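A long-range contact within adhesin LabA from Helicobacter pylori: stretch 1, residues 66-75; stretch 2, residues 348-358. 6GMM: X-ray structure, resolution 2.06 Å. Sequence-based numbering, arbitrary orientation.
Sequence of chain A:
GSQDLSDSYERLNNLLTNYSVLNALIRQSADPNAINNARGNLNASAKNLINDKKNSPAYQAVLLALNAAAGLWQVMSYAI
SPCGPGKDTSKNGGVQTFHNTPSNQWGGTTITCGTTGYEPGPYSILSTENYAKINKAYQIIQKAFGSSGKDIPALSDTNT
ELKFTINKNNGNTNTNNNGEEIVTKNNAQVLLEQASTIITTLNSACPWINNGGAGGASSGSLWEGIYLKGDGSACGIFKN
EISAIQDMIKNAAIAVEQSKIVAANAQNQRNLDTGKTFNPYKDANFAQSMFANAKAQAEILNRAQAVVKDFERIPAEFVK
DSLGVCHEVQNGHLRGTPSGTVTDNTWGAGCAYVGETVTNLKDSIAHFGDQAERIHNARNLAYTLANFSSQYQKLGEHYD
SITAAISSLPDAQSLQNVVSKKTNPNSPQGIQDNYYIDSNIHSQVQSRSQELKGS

Stretch 1 66-75: LNAAAGLWQV
Stretch 2 348-358: GAGCAYVGETV

A helix face with a glycine at its closest point receives a glycine-containing loop at close range, and two amide side chains, Asn-67 and Gln-74, fasten the loop backbone by hydrogen bonds. Stretch 1 is helical throughout, inside a longer helix. Stretch 2 arrives extended at Ala-349 (phi/psi -109/157), passes Gly-350 at 112/-159, makes a type I turn from Gly-350 to Tyr-353, closed by Tyr-353 N to Gly-350 O at 2.9 Å, and enters a helix at Val-354 with Tyr-353 as N-cap. The two helices run nearly antiparallel, at 160°, their axes 9.8 Å apart at closest approach.

Register is set where Gly-71 CA lies 4.0 Å from Cys-351 CA. A CB on Gly-71 would point toward the loop, only 3.2 Å from Cys-351 N and 3.4 Å from Val-354 CG2, so its absence permits this spacing. Gly-350 is constrained twice: its backbone angles call for glycine, and a CB there would clash with Gln-74 OE1. Its CA instead rests 4.0 Å from Ala-70 CB.

Asn-67 (chi1 m, chi2 -39°) accepts an almost straight hydrogen bond from Gly-350 N to OD1, 3.1 Å at 170°. Its ND2 lies 3.2 Å from Thr-357 OG1, while that hydroxyl (chi1 m) donates to Tyr-353 O at 2.7 Å, tying the first helical turn back to its cap. Val-354, chi1 t, packs CG2 3.8 Å from Asn-67 CB.

Two turns further on, Gln-74 (chi1 m, chi2 t, chi3 -8°) reads both sides of Gly-350: NE2 donates to Ala-349 O at 3.2 Å, and OE1 accepts from Cys-351 N at 3.2 Å, although the position of OE1 is less certain. A water accepts weakly from Gln-74 NE2 at 2.8 Å and lies 2.9 Å from Ala-349 O, to which it can donate. The contact buries 434 Å² in total.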

ATOM      1  N   LEU A  66      -9.276   3.455  -6.278  1.00 19.40           N
ATOM      2  CA  LEU A  66     -10.609   3.416  -6.931  1.00 18.62           C
ATOM      3  C   LEU A  66     -11.008   4.768  -7.540  1.00 24.05           C
ATOM      4  O   LEU A  66     -11.296   4.845  -8.744  1.00 26.66           O
ATOM      5  CB  LEU A  66     -11.689   2.885  -5.963  1.00 17.91           C
ATOM      6  CG  LEU A  66     -11.435   1.517  -5.324  1.00 19.66           C
ATOM      7  CD1 LEU A  66     -12.516   1.174  -4.344  1.00 19.21           C
ATOM      8  CD2 LEU A  66     -11.280   0.406  -6.367  1.00 21.68           C
ATOM      9  N   ASN A  67     -10.973   5.840  -6.728  1.00 19.47           N
ATOM     10  CA  ASN A  67     -11.263   7.202  -7.172  1.00 18.60           C
ATOM     11  C   ASN A  67     -10.325   7.583  -8.305  1.00 20.33           C
ATOM     12  O   ASN A  67     -10.740   8.253  -9.243  1.00 20.76           O
ATOM     13  CB  ASN A  67     -11.091   8.182  -6.023  1.00 18.34           C
ATOM     14  CG  ASN A  67     -12.190   8.105  -4.993  1.00 39.30           C
ATOM     15  OD1 ASN A  67     -13.368   7.936  -5.311  1.00 28.33           O
ATOM     16  ND2 ASN A  67     -11.832   8.236  -3.729  1.00 27.83           N
ATOM     17  N   ALA A  68      -9.070   7.167  -8.250  1.00 17.64           N
ATOM     18  CA  ALA A  68      -8.196   7.535  -9.364  1.00 17.69           C
ATOM     19  C   ALA A  68      -8.520   6.744 -10.640  1.00 18.61           C
ATOM     20  O   ALA A  68      -8.410   7.311 -11.730  1.00 18.43           O
ATOM     21  CB  ALA A  68      -6.730   7.425  -8.979  1.00 17.66           C
ATOM     22  N   ALA A  69      -9.007   5.485 -10.523  1.00 17.09           N
ATOM     23  CA  ALA A  69      -9.356   4.740 -11.746  1.00 17.14           C
ATOM     24  C   ALA A  69     -10.647   5.291 -12.369  1.00 23.37           C
ATOM     25  O   ALA A  69     -10.674   5.559 -13.569  1.00 22.85           O
ATOM     26  CB  ALA A  69      -9.476   3.259 -11.474  1.00 17.17           C
ATOM     27  N   ALA A  70     -11.691   5.525 -11.535  1.00 21.00           N
ATOM     28  CA  ALA A  70     -12.966   6.091 -11.964  1.00 19.91           C
ATOM     29  C   ALA A  70     -12.767   7.523 -12.475  1.00 25.01           C
ATOM     30  O   ALA A  70     -13.346   7.898 -13.490  1.00 29.55           O
ATOM     31  CB  ALA A  70     -13.974   6.070 -10.819  1.00 20.06           C
ATOM     32  N   GLY A  71     -11.957   8.298 -11.781  1.00 21.02           N
ATOM     33  CA  GLY A  71     -11.657   9.679 -12.147  1.00 21.77           C
ATOM     34  C   GLY A  71     -11.012   9.824 -13.518  1.00 22.37           C
ATOM     35  O   GLY A  71     -11.382  10.737 -14.255  1.00 21.22           O
ATOM     36  N   LEU A  72     -10.034   8.935 -13.888  1.00 18.86           N
ATOM     37  CA  LEU A  72      -9.399   9.032 -15.214  1.00 18.81           C
ATOM     38  C   LEU A  72     -10.495   8.862 -16.269  1.00 21.36           C
ATOM     39  O   LEU A  72     -10.648   9.726 -17.122  1.00 20.44           O
ATOM     40  CB  LEU A  72      -8.240   8.037 -15.443  1.00 18.60           C
ATOM     41  CG  LEU A  72      -7.436   8.186 -16.777  1.00 22.18           C
ATOM     42  CD1 LEU A  72      -6.536   9.412 -16.758  1.00 24.48           C
ATOM     43  CD2 LEU A  72      -6.563   6.952 -17.055  1.00 20.32           C
ATOM     44  N   TRP A  73     -11.313   7.798 -16.123  1.00 19.39           N
ATOM     45  CA  TRP A  73     -12.411   7.485 -17.011  1.00 20.13           C
ATOM     46  C   TRP A  73     -13.383   8.641 -17.086  1.00 23.14           C
ATOM     47  O   TRP A  73     -13.720   9.040 -18.193  1.00 24.58           O
ATOM     48  CB  TRP A  73     -13.112   6.204 -16.561  1.00 20.04           C
ATOM     49  CG  TRP A  73     -14.308   5.829 -17.395  1.00 21.55           C
ATOM     50  CD1 TRP A  73     -15.601   5.738 -16.975  1.00 24.32           C
ATOM     51  CD2 TRP A  73     -14.323   5.529 -18.802  1.00 21.92           C
ATOM     52  NE1 TRP A  73     -16.410   5.338 -18.012  1.00 22.27           N
ATOM     53  CE2 TRP A  73     -15.653   5.202 -19.144  1.00 24.23           C
ATOM     54  CE3 TRP A  73     -13.321   5.405 -19.785  1.00 23.82           C
ATOM     55  CZ2 TRP A  73     -16.025   4.842 -20.448  1.00 23.89           C
ATOM     56  CZ3 TRP A  73     -13.690   5.037 -21.069  1.00 25.56           C
ATOM     57  CH2 TRP A  73     -15.032   4.788 -21.397  1.00 25.54           C
ATOM     58  N   GLN A  74     -13.788   9.220 -15.943  1.00 18.99           N
ATOM     59  CA  GLN A  74     -14.701  10.367 -15.960  1.00 19.49           C
ATOM     60  C   GLN A  74     -14.118  11.592 -16.645  1.00 24.26           C
ATOM     61  O   GLN A  74     -14.853  12.308 -17.312  1.00 26.05           O
ATOM     62  CB  GLN A  74     -15.150  10.778 -14.559  1.00 19.85           C
ATOM     63  CG  GLN A  74     -16.174   9.840 -13.944  1.00 20.09           C
ATOM     64  CD  GLN A  74     -16.291  10.013 -12.444  1.00 28.50           C
ATOM     65  OE1 GLN A  74     -15.523  10.722 -11.800  1.00 19.34           O
ATOM     66  NE2 GLN A  74     -17.285   9.390 -11.849  1.00 19.55           N
ATOM     67  N   VAL A  75     -12.846  11.872 -16.447  1.00 21.06           N
ATOM     68  CA  VAL A  75     -12.259  13.087 -16.998  1.00 22.66           C
ATOM     69  C   VAL A  75     -11.900  12.981 -18.501  1.00 28.65           C
ATOM     70  O   VAL A  75     -11.798  14.032 -19.146  1.00 28.77           O
ATOM     71  CB  VAL A  75     -11.070  13.605 -16.134  1.00 25.91           C
ATOM     72  CG1 VAL A  75      -9.745  12.979 -16.551  1.00 24.86           C
ATOM     73  CG2 VAL A  75     -11.000  15.130 -16.166  1.00 27.09           C
ATOM     74  N   GLY A 348     -20.863   9.044  -5.885  1.00 40.99           N
ATOM     75  CA  GLY A 348     -19.918   9.022  -4.777  1.00 39.65           C
ATOM     76  C   GLY A 348     -18.459   8.863  -5.141  1.00 38.83           C
ATOM     77  O   GLY A 348     -17.610   9.284  -4.366  1.00 38.77           O
ATOM     78  N   ALA A 349     -18.145   8.270  -6.298  1.00 32.71           N
ATOM     79  CA  ALA A 349     -16.755   8.000  -6.684  1.00 31.74           C
ATOM     80  C   ALA A 349     -16.199   8.855  -7.807  1.00 35.47           C
ATOM     81  O   ALA A 349     -16.948   9.342  -8.646  1.00 34.63           O
ATOM     82  CB  ALA A 349     -16.608   6.530  -7.056  1.00 31.83           C
ATOM     83  N   GLY A 350     -14.874   8.965  -7.855  1.00 32.87           N
ATOM     84  CA  GLY A 350     -14.196   9.646  -8.950  1.00 33.20           C
ATOM     85  C   GLY A 350     -13.468  10.945  -8.700  1.00 36.94           C
ATOM     86  O   GLY A 350     -13.088  11.274  -7.567  1.00 34.59           O
ATOM     87  N   CYS A 351     -13.272  11.686  -9.810  1.00 33.71           N
ATOM     88  CA  CYS A 351     -12.506  12.929  -9.942  1.00 35.17           C
ATOM     89  C   CYS A 351     -12.917  14.034  -8.972  1.00 37.23           C
ATOM     90  O   CYS A 351     -12.088  14.893  -8.668  1.00 37.83           O
ATOM     91  CB  CYS A 351     -12.535  13.410 -11.388  1.00 37.54           C
ATOM     92  SG  CYS A 351     -14.165  13.275 -12.167  1.00 42.51           S
ATOM     93  N   ALA A 352     -14.153  13.988  -8.438  1.00 30.75           N
ATOM     94  CA  ALA A 352     -14.637  14.975  -7.464  1.00 31.05           C
ATOM     95  C   ALA A 352     -13.957  14.805  -6.096  1.00 35.16           C
ATOM     96  O   ALA A 352     -13.872  15.766  -5.315  1.00 35.85           O
ATOM     97  CB  ALA A 352     -16.131  14.811  -7.287  1.00 31.59           C
ATOM     98  N   TYR A 353     -13.542  13.567  -5.781  1.00 29.46           N
ATOM     99  CA  TYR A 353     -12.974  13.221  -4.476  1.00 28.95           C
ATOM    100  C   TYR A 353     -11.559  12.660  -4.538  1.00 32.93           C
ATOM    101  O   TYR A 353     -11.124  12.071  -3.566  1.00 30.39           O
ATOM    102  CB  TYR A 353     -13.936  12.243  -3.750  1.00 29.24           C
ATOM    103  CG  TYR A 353     -15.318  12.835  -3.582  1.00 30.98           C
ATOM    104  CD1 TYR A 353     -15.578  13.781  -2.593  1.00 34.31           C
ATOM    105  CD2 TYR A 353     -16.347  12.502  -4.449  1.00 30.84           C
ATOM    106  CE1 TYR A 353     -16.834  14.372  -2.465  1.00 34.21           C
ATOM    107  CE2 TYR A 353     -17.604  13.106  -4.349  1.00 33.17           C
ATOM    108  CZ  TYR A 353     -17.841  14.043  -3.354  1.00 39.76           C
ATOM    109  OH  TYR A 353     -19.074  14.628  -3.210  1.00 38.59           O
ATOM    110  N   VAL A 354     -10.830  12.838  -5.655  1.00 31.58           N
ATOM    111  CA  VAL A 354      -9.457  12.315  -5.762  1.00 31.50           C
ATOM    112  C   VAL A 354      -8.507  13.099  -4.847  1.00 34.90           C
ATOM    113  O   VAL A 354      -7.775  12.493  -4.055  1.00 33.13           O
ATOM    114  CB  VAL A 354      -8.985  12.252  -7.241  1.00 36.78           C
ATOM    115  CG1 VAL A 354      -7.474  12.127  -7.357  1.00 36.50           C
ATOM    116  CG2 VAL A 354      -9.666  11.108  -7.985  1.00 36.27           C
ATOM    117  N   GLY A 355      -8.576  14.428  -4.939  1.00 33.50           N
ATOM    118  CA  GLY A 355      -7.765  15.373  -4.171  1.00 34.76           C
ATOM    119  C   GLY A 355      -7.842  15.252  -2.660  1.00 40.62           C
ATOM    120  O   GLY A 355      -6.813  15.308  -1.983  1.00 41.96           O
ATOM    121  N   GLU A 356      -9.058  15.105  -2.117  1.00 37.26           N
ATOM    122  CA  GLU A 356      -9.268  14.948  -0.683  1.00 37.96           C
ATOM    123  C   GLU A 356      -8.858  13.541  -0.220  1.00 40.69           C
ATOM    124  O   GLU A 356      -8.407  13.390   0.913  1.00 40.49           O
ATOM    125  CB  GLU A 356     -10.714  15.295  -0.263  1.00 40.37           C
ATOM    126  CG  GLU A 356     -11.795  14.363  -0.803  1.00 51.06           C
ATOM    127  CD  GLU A 356     -13.131  14.403  -0.082  1.00 71.07           C
ATOM    128  OE1 GLU A 356     -13.431  13.435   0.657  1.00 69.15           O
ATOM    129  OE2 GLU A 356     -13.892  15.381  -0.281  1.00 51.53           O
ATOM    130  N   THR A 357      -8.988  12.517  -1.094  1.00 34.96           N
ATOM    131  CA  THR A 357      -8.601  11.162  -0.696  1.00 33.41           C
ATOM    132  C   THR A 357      -7.071  11.058  -0.507  1.00 35.17           C
ATOM    133  O   THR A 357      -6.646  10.467   0.491  1.00 34.61           O
ATOM    134  CB  THR A 357      -9.196  10.106  -1.627  1.00 42.14           C
ATOM    135  OG1 THR A 357     -10.623  10.264  -1.630  1.00 34.96           O
ATOM    136  CG2 THR A 357      -8.834   8.674  -1.192  1.00 40.45           C
ATOM    137  N   VAL A 358      -6.256  11.695  -1.404  1.00 29.97           N
ATOM    138  CA  VAL A 358      -4.790  11.684  -1.280  1.00 28.48           C
ATOM    139  C   VAL A 358      -4.393  12.385   0.034  1.00 30.88           C
ATOM    140  O   VAL A 358      -3.541  11.873   0.757  1.00 30.20           O
ATOM    141  CB  VAL A 358      -3.981  12.154  -2.532  1.00 32.21           C
ATOM    142  CG1 VAL A 358      -4.171  13.637  -2.824  1.00 33.09           C
ATOM    143  CG2 VAL A 358      -2.491  11.824  -2.379  1.00 31.97           C
TER
HETATM  144  O   HOH W   1     -19.187  10.489 -10.098  1.00 46.61           O